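ABC transporter periplasmic peptide-binding protein (Pseudoalteromonas, PDB 4QFP) probably binds short peptides such as dipeptides in the periplasm and delivers them to an ABC transporter for import. Local coordinates at residues A[30-35]-A[260-265]. Sequence-based numbering, arbitrary orientation.
Sequences GLVYCA and KECDVT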
loop_
_atom_site.group_PDB
_atom_site.type_symbol
_atom_site.label_atom_id
_atom_site.label_comp_id
_atom_site.label_asym_id
_atom_site.label_seq_id
_atom_site.Cartn_x
_atom_site.Cartn_y
_atom_site.Cartn_z
ATOM N N GLY A 30 -12.090 25.445 -2.683
ATOM C CA GLY A 30 -11.774 24.229 -1.965
ATOM C C GLY A 30 -12.096 23.024 -2.817
ATOM O O GLY A 30 -12.652 23.147 -3.911
ATOM N N LEU A 31 -11.746 21.849 -2.317
ATOM C CA LEU A 31 -12.029 20.625 -3.036
ATOM C C LEU A 31 -12.599 19.608 -2.063
ATOM O O LEU A 31 -12.089 19.468 -0.951
ATOM C CB LEU A 31 -10.753 20.106 -3.704
ATOM C CG LEU A 31 -10.870 18.798 -4.481
ATOM C CD1 LEU A 31 -10.074 18.840 -5.775
ATOM C CD2 LEU A 31 -10.439 17.615 -3.612
ATOM N N VAL A 32 -13.679 18.931 -2.455
ATOM C CA VAL A 32 -14.195 17.830 -1.652
ATOM C C VAL A 32 -13.883 16.499 -2.341
ATOM O O VAL A 32 -14.156 16.303 -3.528
ATOM C CB VAL A 32 -15.713 17.939 -1.352
ATOM C CG1 VAL A 32 -16.152 16.798 -0.455
ATOM C CG2 VAL A 32 -16.049 19.287 -0.696
ATOM N N TYR A 33 -13.309 15.588 -1.571
ATOM C CA TYR A 33 -12.798 14.332 -2.093
ATOM C C TYR A 33 -13.514 13.196 -1.363
ATOM O O TYR A 33 -13.347 13.049 -0.161
ATOM C CB TYR A 33 -11.294 14.301 -1.825
ATOM C CG TYR A 33 -10.555 13.065 -2.263
ATOM C CD1 TYR A 33 -10.684 11.871 -1.567
ATOM C CD2 TYR A 33 -9.687 13.104 -3.345
ATOM C CE1 TYR A 33 -9.986 10.742 -1.959
ATOM C CE2 TYR A 33 -8.987 11.982 -3.742
ATOM C CZ TYR A 33 -9.142 10.806 -3.048
ATOM O OH TYR A 33 -8.449 9.689 -3.445
ATOM N N CYS A 34 -14.327 12.418 -2.082
ATOM C CA CYS A 34 -15.030 11.270 -1.492
ATOM C C CYS A 34 -14.065 10.125 -1.252
ATOM O O CYS A 34 -13.578 9.509 -2.202
ATOM C CB CYS A 34 -16.162 10.788 -2.405
ATOM S SG CYS A 34 -17.783 11.479 -2.019
ATOM N N ALA A 35 -13.796 9.846 0.018
ATOM C CA ALA A 35 -12.814 8.836 0.391
ATOM C C ALA A 35 -13.542 7.596 0.887
ATOM O O ALA A 35 -14.639 7.707 1.420
ATOM C CB ALA A 35 -11.898 9.378 1.469
ATOM N N LYS A 260 -22.582 16.626 -7.552
ATOM C CA LYS A 260 -21.593 17.664 -7.260
ATOM C C LYS A 260 -21.405 17.908 -5.758
ATOM O O LYS A 260 -20.946 18.969 -5.332
ATOM C CB LYS A 260 -21.952 18.954 -7.992
ATOM C CG LYS A 260 -21.781 18.869 -9.503
ATOM C CD LYS A 260 -22.739 19.824 -10.221
ATOM C CE LYS A 260 -22.470 19.886 -11.724
ATOM N NZ LYS A 260 -22.631 18.571 -12.406
ATOM N N GLU A 261 -21.756 16.908 -4.958
ATOM C CA GLU A 261 -21.474 16.946 -3.537
ATOM C C GLU A 261 -19.996 16.683 -3.305
ATOM O O GLU A 261 -19.416 17.186 -2.352
ATOM C CB GLU A 261 -22.326 15.920 -2.785
ATOM C CG GLU A 261 -23.819 16.239 -2.772
ATOM C CD GLU A 261 -24.637 15.150 -2.096
ATOM O OE1 GLU A 261 -24.367 14.855 -0.908
ATOM O OE2 GLU A 261 -25.538 14.581 -2.760
ATOM N N CYS A 262 -19.387 15.884 -4.175
ATOM C CA CYS A 262 -17.947 15.667 -4.126
ATOM C C CYS A 262 -17.349 16.151 -5.437
ATOM O O CYS A 262 -18.022 16.138 -6.467
ATOM C CB CYS A 262 -17.619 14.175 -3.939
ATOM S SG CYS A 262 -17.710 13.518 -2.222
ATOM N N ASP A 263 -16.082 16.551 -5.409
ATOM C CA ASP A 263 -15.393 16.996 -6.613
ATOM C C ASP A 263 -14.517 15.894 -7.191
ATOM O O ASP A 263 -14.248 15.872 -8.386
ATOM C CB ASP A 263 -14.545 18.231 -6.320
ATOM C CG ASP A 263 -15.359 19.368 -5.739
ATOM O OD1 ASP A 263 -16.458 19.647 -6.263
ATOM O OD2 ASP A 263 -14.904 19.972 -4.752
ATOM N N VAL A 264 -14.066 14.990 -6.330
ATOM C CA VAL A 264 -13.278 13.838 -6.756
ATOM C C VAL A 264 -13.822 12.638 -6.015
ATOM O O VAL A 264 -14.106 12.732 -4.825
ATOM C CB VAL A 264 -11.786 14.003 -6.381
ATOM C CG1 VAL A 264 -10.983 12.788 -6.811
ATOM C CG2 VAL A 264 -11.218 15.259 -7.010
ATOM N N THR A 265 -13.986 11.517 -6.710
ATOM C CA THR A 265 -14.365 10.279 -6.044
ATOM C C THR A 265 -13.275 9.221 -6.184
ATOM O O THR A 265 -12.728 8.992 -7.276
ATOM C CB THR A 265 -15.733 9.737 -6.520
ATOM O OG1 THR A 265 -16.086 8.591 -5.739
ATOM C CG2 THR A 265 -15.677 9.335 -7.964
#
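The carbonyl oxygen V32 O is gripped by two successive amides, D263 at the end of the loop and V264 at the start of strand 264-266, accepting from D263 N at 2.7 Å and from V264 N at 3.1 Å; the V264 amide lies in the carbonyl plane, whereas that of D263 is tilted out of it. With its CG beside its own backbone N (chi1 -57°), D263 OD2 accepts from V32 N at 2.8 Å in a nearly straight bond, on the anti side of the carboxylate and 33° out of its plane. This side chain thus stands in for a strand carbonyl where regular pairing has not yet begun, and K534 forms a salt bridge with the same oxygen. C34 N donates to V264 O at 2.8 Å, continuing the parallel ladder. A disulfide between C34 SG and C262 SG ties strand 30-35 covalently to the loop leading into strand 264-266, with V32 CG1 lying against the C262 sulfur. On the face bearing Y33 and V264, V264 CG1 meets the tyrosine ring obliquely, 3.7 Å from Y33 CD2, while V264 CG2 touches L31 CD1. Strand 30-35 is inserted between the parallel strands of a beta-alpha-beta crossover, 241-246 and 264-266, whose helix 250-258 packs over C34 and T265; strand 500-513 flanks 264-266.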